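Local atomic coordinates of galactitol-1-phosphate 5-dehydrogenase (Escherichia coli, PDB entry 4UEJ), a protein that catalyses the NAD-dependent oxidation of galactitol 1-phosphate to D-tagatose 6-phosphate, as a homodimeric, zinc-containing member of the alcohol dehydrogenase family. Residues 130-133 / 134-137; 169-172 / 173-177; 213-217 / 218-222. All coordinates share one frame; numbering follows the deposited sequence. Where two conformers were deposited one is given.

Contact 1 of 3, residues 130-133 / 134-137; sequences ALPT and DMPI
Met135 folds back over Pro132 and Leu131 across a type I beta turn that runs from Pro132 to Met135, and its side chain accounts for much of this local contact. At the base, Met135 CB lies 3.4 Å from Pro132 O. The chain then leaves with CG anti to the backbone N (chi1 176°) and stays extended through chi2, which carries the sulfur along the turn toward the preceding residues. Met135 SD comes to 4.2 Å from Leu131 CD2, where the two side chains cross at about a right angle. A bend at chi3 then turns the terminal methyl onto the proline ring, with Met135 CE 3.8 Å from Pro132 CD and slightly farther from CG.

The turn itself is closed by Met135 N, which donates to Pro132 O over 3.1 Å. A water donates to Pro132 O at 2.9 Å, giving that oxygen a second partner; the same water also comes very close to Met135 O, but so short an approach is less certain. Within the turn, Asp134 OD1 reaches back to 3.5 Å from Pro132 CB. Beyond it, Ile137 directs its CD1 methyl to Leu131 CD1 at 3.8 Å, so the two leucine methyls are divided between Met135 and Ile137.

The turn lies in the loop between strand 128-130 and helix 143-155. Leu131 and Ile137 both touch Ala80 of strand 80-83, and the backbone of Leu131 is hydrogen-bonded to that of Ala80. Pro132 and Met135 both touch Ser303 of helix 297-307, Pro132 reaching Thr307 and Met135 reaching Leu306 as well. The apolar side of the turn is thereby fitted between a strand of the mixed sheet and that helix.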
# COMPACT_ATOMS: atom_id res chain seq x y z
N ALA A 130 27.43 -16.92 9.55
CA ALA A 130 28.29 -17.19 10.70
C ALA A 130 27.86 -16.40 11.92
O ALA A 130 27.62 -15.21 11.83
CB ALA A 130 29.74 -16.89 10.35
N LEU A 131 27.80 -17.09 13.06
CA LEU A 131 27.44 -16.47 14.34
C LEU A 131 28.70 -16.03 15.09
O LEU A 131 29.76 -16.64 14.94
CB LEU A 131 26.64 -17.44 15.20
CG LEU A 131 25.47 -18.14 14.52
CD1 LEU A 131 24.77 -19.12 15.45
CD2 LEU A 131 24.52 -17.10 14.03
N PRO A 132 28.57 -15.00 15.93
CA PRO A 132 29.66 -14.69 16.86
C PRO A 132 29.94 -15.89 17.74
O PRO A 132 29.01 -16.61 18.11
CB PRO A 132 29.10 -13.52 17.68
CG PRO A 132 28.02 -12.93 16.84
CD PRO A 132 27.42 -14.09 16.09
N THR A 133 31.21 -16.12 18.05
CA THR A 133 31.60 -17.33 18.78
C THR A 133 31.04 -17.38 20.20
O THR A 133 30.91 -18.47 20.77
CB THR A 133 33.14 -17.46 18.84
OG1 THR A 133 33.71 -16.26 19.39
CG2 THR A 133 33.71 -17.69 17.44
N ASP A 134 30.71 -16.23 20.77
CA ASP A 134 30.18 -16.18 22.13
C ASP A 134 28.65 -16.28 22.18
O ASP A 134 28.05 -16.30 23.25
CB ASP A 134 30.65 -14.91 22.85
CG ASP A 134 29.99 -13.64 22.31
OD1 ASP A 134 29.56 -13.63 21.14
OD2 ASP A 134 29.91 -12.65 23.07
N MET A 135 28.02 -16.33 21.01
CA MET A 135 26.57 -16.43 20.99
C MET A 135 26.11 -17.84 21.32
O MET A 135 26.55 -18.81 20.69
CB MET A 135 26.03 -16.02 19.62
CG MET A 135 24.54 -16.19 19.48
SD MET A 135 23.86 -15.63 17.89
CE MET A 135 24.18 -13.86 17.97
N PRO A 136 25.23 -17.97 22.33
CA PRO A 136 24.68 -19.30 22.61
C PRO A 136 24.03 -19.83 21.34
O PRO A 136 23.26 -19.10 20.71
CB PRO A 136 23.66 -19.03 23.73
CG PRO A 136 24.15 -17.76 24.38
CD PRO A 136 24.69 -16.94 23.23
N ILE A 137 24.38 -21.05 20.96
CA ILE A 137 24.02 -21.58 19.65
C ILE A 137 22.50 -21.62 19.47
O ILE A 137 22.01 -21.37 18.38
CB ILE A 137 24.63 -22.98 19.43
CG1 ILE A 137 24.44 -23.43 17.98
CG2 ILE A 137 24.08 -24.01 20.40
CD1 ILE A 137 25.13 -22.53 16.99
O HOH W 1 27.93 -19.27 18.61

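Contact 2 of 3, residues 169-172 / 173-177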
# COMPACT_ATOMS: atom_id res chain seq x y z
N ALA A 169 0.83 -11.03 18.15
CA ALA A 169 1.81 -11.24 19.20
C ALA A 169 2.35 -12.67 19.18
O ALA A 169 2.62 -13.27 20.22
CB ALA A 169 1.21 -10.92 20.57
N GLY A 170 2.50 -13.21 17.97
CA GLY A 170 3.22 -14.45 17.77
C GLY A 170 4.70 -14.15 17.85
O GLY A 170 5.08 -13.02 18.17
N THR A 171 5.56 -15.12 17.59
CA THR A 171 6.98 -14.87 17.76
C THR A 171 7.51 -13.72 16.90
O THR A 171 8.25 -12.88 17.38
CB THR A 171 7.80 -16.12 17.47
OG1 THR A 171 7.35 -17.17 18.33
CG2 THR A 171 9.27 -15.85 17.75
N ILE A 172 7.12 -13.69 15.63
CA ILE A 172 7.56 -12.63 14.74
C ILE A 172 7.17 -11.27 15.30
O ILE A 172 8.00 -10.36 15.36
CB ILE A 172 6.95 -12.79 13.33
CG1 ILE A 172 7.41 -14.10 12.70
CG2 ILE A 172 7.36 -11.62 12.44
CD1 ILE A 172 8.90 -14.18 12.55
N GLY A 173 5.92 -11.14 15.71
CA GLY A 173 5.44 -9.90 16.31
C GLY A 173 6.15 -9.49 17.59
O GLY A 173 6.49 -8.32 17.78
N LEU A 174 6.36 -10.44 18.49
CA LEU A 174 7.04 -10.11 19.73
C LEU A 174 8.48 -9.70 19.46
O LEU A 174 8.99 -8.80 20.11
CB LEU A 174 7.01 -11.30 20.70
CG LEU A 174 5.61 -11.61 21.23
CD1 LEU A 174 5.58 -12.93 22.00
CD2 LEU A 174 5.15 -10.45 22.12
N LEU A 175 9.14 -10.35 18.51
CA LEU A 175 10.50 -9.95 18.14
C LEU A 175 10.50 -8.54 17.56
O LEU A 175 11.38 -7.73 17.88
CB LEU A 175 11.12 -10.94 17.15
CG LEU A 175 11.49 -12.30 17.78
CD1 LEU A 175 11.74 -13.33 16.66
CD2 LEU A 175 12.69 -12.18 18.66
N ALA A 176 9.51 -8.25 16.73
CA ALA A 176 9.38 -6.94 16.12
C ALA A 176 9.23 -5.84 17.18
O ALA A 176 9.77 -4.74 17.03
CB ALA A 176 8.21 -6.91 15.15
N ILE A 177 8.49 -6.12 18.24
CA ILE A 177 8.39 -5.16 19.34
C ILE A 177 9.75 -4.85 19.91
O ILE A 177 10.10 -3.68 20.08
CB ILE A 177 7.48 -5.69 20.45
CG1 ILE A 177 6.04 -5.78 19.93
CG2 ILE A 177 7.59 -4.81 21.69
CD1 ILE A 177 5.11 -6.52 20.86
O HOH W 2 3.28 -12.34 15.28
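Thr171 and Leu175 meet because of their first torsions: the threonine methyl CG2 is anti to the backbone N (chi1 -57° for OG1), and Leu175 has CG anti to its carbonyl carbon (chi1 -72°). The two run alongside each other in the same direction, with Thr171 CG2 3.7 Å from Leu175 CD1. Leu174 adopts nearly the same rotamer one position earlier. Leu174 CG sits 3.4 Å from Gly170 O, and Leu174 CD1 3.5 Å from Ala169 O, while CD2 approaches Ala169 CB. Cut back to an alanine, this position would lose CG and both methyls, which is likely to leave the Ala169 methyl without its leucine neighbour and open a gap beside Phe204 and Leu316.

Gly170 is the N-cap of helix 171-182, and with Gly173 it belongs to a GxGxxG sequence on a strand-turn-helix, consistent with the dinucleotide-binding turn of a Rossmann fold. Here it links strand 163-167 to its helix in a beta-alpha-beta unit. The backbone bond from Leu174 N to Gly170 O measures 2.9 Å. Leu175 N to Thr171 O and Ala176 N to Ile172 O follow, each also 2.9 Å long. A water accepts from Gly173 N at 2.9 Å, and more weakly from Gly170 N, serving two amides of the first turn. Ile172 turns to Pro145 and Val148 of helix 143-155, and in one of its two conformers its side chain is about 6 Å from the bound zinc ion coordinated by Cys38 and His59.

Contact 3 of 3, residues 213-217 / 218-222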
# COMPACT_ATOMS: atom_id res chain seq x y z
N SER A 213 -10.19 -8.46 20.86
CA SER A 213 -11.42 -9.18 21.13
C SER A 213 -12.27 -8.42 22.15
O SER A 213 -13.41 -8.77 22.42
CB SER A 213 -11.12 -10.60 21.63
OG SER A 213 -10.61 -10.58 22.95
N GLU A 214 -11.69 -7.36 22.70
CA GLU A 214 -12.34 -6.58 23.75
C GLU A 214 -12.50 -5.11 23.37
O GLU A 214 -13.34 -4.42 23.93
CB GLU A 214 -11.55 -6.69 25.05
CG GLU A 214 -11.53 -8.10 25.62
CD GLU A 214 -10.65 -8.21 26.84
OE1 GLU A 214 -10.01 -7.19 27.21
OE2 GLU A 214 -10.59 -9.30 27.44
N MET A 215 -11.67 -4.65 22.44
CA MET A 215 -11.77 -3.28 21.94
C MET A 215 -12.08 -3.27 20.46
O MET A 215 -11.54 -4.06 19.70
CB MET A 215 -10.48 -2.50 22.18
CG MET A 215 -9.97 -2.52 23.60
SD MET A 215 -8.43 -1.60 23.74
CE MET A 215 -8.97 0.03 23.21
N SER A 216 -12.95 -2.35 20.06
CA SER A 216 -13.24 -2.10 18.65
C SER A 216 -12.18 -1.18 18.05
O SER A 216 -11.43 -0.55 18.79
CB SER A 216 -14.61 -1.46 18.49
OG SER A 216 -14.59 -0.18 19.10
N ALA A 217 -12.15 -1.07 16.73
CA ALA A 217 -11.19 -0.17 16.10
C ALA A 217 -11.37 1.30 16.51
O ALA A 217 -10.38 1.98 16.76
CB ALA A 217 -11.23 -0.31 14.58
N PRO A 218 -12.63 1.79 16.58
CA PRO A 218 -12.75 3.19 17.00
C PRO A 218 -12.24 3.42 18.42
O PRO A 218 -11.69 4.49 18.71
CB PRO A 218 -14.25 3.46 16.92
CG PRO A 218 -14.75 2.48 15.93
CD PRO A 218 -13.92 1.26 16.12
N GLN A 219 -12.41 2.43 19.28
CA GLN A 219 -11.91 2.55 20.64
C GLN A 219 -10.40 2.63 20.64
O GLN A 219 -9.81 3.41 21.40
CB GLN A 219 -12.39 1.38 21.50
CG GLN A 219 -13.88 1.48 21.79
CD GLN A 219 -14.40 0.29 22.56
OE1 GLN A 219 -13.97 -0.84 22.34
NE2 GLN A 219 -15.33 0.54 23.48
N MET A 220 -9.77 1.83 19.79
CA MET A 220 -8.31 1.88 19.67
C MET A 220 -7.87 3.21 19.07
O MET A 220 -6.87 3.79 19.50
CB MET A 220 -7.80 0.73 18.82
CG MET A 220 -8.11 -0.64 19.38
SD MET A 220 -7.42 -1.88 18.28
CE MET A 220 -8.29 -3.34 18.82
N GLN A 221 -8.60 3.70 18.07
CA GLN A 221 -8.22 4.95 17.43
C GLN A 221 -8.29 6.09 18.42
O GLN A 221 -7.49 7.02 18.37
CB GLN A 221 -9.12 5.25 16.22
CG GLN A 221 -8.32 5.49 14.96
CD GLN A 221 -9.16 6.00 13.81
OE1 GLN A 221 -10.32 5.64 13.65
NE2 GLN A 221 -8.56 6.85 12.99
N SER A 222 -9.27 6.02 19.31
CA SER A 222 -9.44 7.03 20.33
C SER A 222 -8.26 7.06 21.29
O SER A 222 -7.77 8.13 21.64
CB SER A 222 -10.75 6.80 21.09
OG SER A 222 -10.89 7.75 22.13
O HOH W 3 -15.80 -2.81 22.40
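Gln219 OE1 takes three hydrogen bonds, two from Ser216 and one from a water. Ser216 N donates a straight bond of 2.9 Å to Gln219 OE1 (166°), with the donor tilted 21° from the amide plane. The water donates to Gln219 OE1 at 2.7 Å and, weakly, to Glu214 O, while Ser216 OG adds a weak bond. Gln219 N in turn donates weakly to Ser216 OG over 3.4 Å. The pair Ser216 N to Gln219 OE1 and Gln219 N to Ser216 OG makes a capping box, with Ser216 as the N-cap of helix 217-223.

Two torsions make the exchange possible. Ser216 OG is placed between its own backbone N and carbonyl carbon (chi1 65°), and Gln219, its CG anti to the carbonyl carbon, extends back over the serine, with Gln219 CG 3.2 Å from Ser216 OG. The backbone then takes over: Met220 N bonds to Ser216 O at 3.1 Å, and Gln221 N to Ala217 O at 2.8 Å.

On the apolar flank Met215, bent at chi3, brings Met215 CE to 4.0 Å from Met220 CG, and Met220 CE lies 3.4 Å from Met215 O.

Both methionines rest on Phe210 of strand 208-211, the outermost strand at one end of the parallel sheet. Ala217 and Met220 touch Leu245 of helix 240-249, so the helix start is packed between that strand and that helix.

Overall arrangement
From the N terminus the three contacts come in series, none nested in or crossing another, and each spans adjoining residues. Contact 1 closes a turn in the loop after strand 128-130, tying the mixed sheet of the GroES-like part to helix 297-307. Contact 2 opens helix 171-182 at the end of strand 163-167 of the parallel Rossmann-type sheet, beside helix 143-155. Contact 3 starts helix 217-223 just after edge strand 208-211 of that same sheet. Centres of contacts 1 and 2 lie about 22 Å apart, those of contacts 2 and 3 about 21 Å; contacts 1 and 3, with centres about 43 Å apart, occupy opposite sides of the chain's centre.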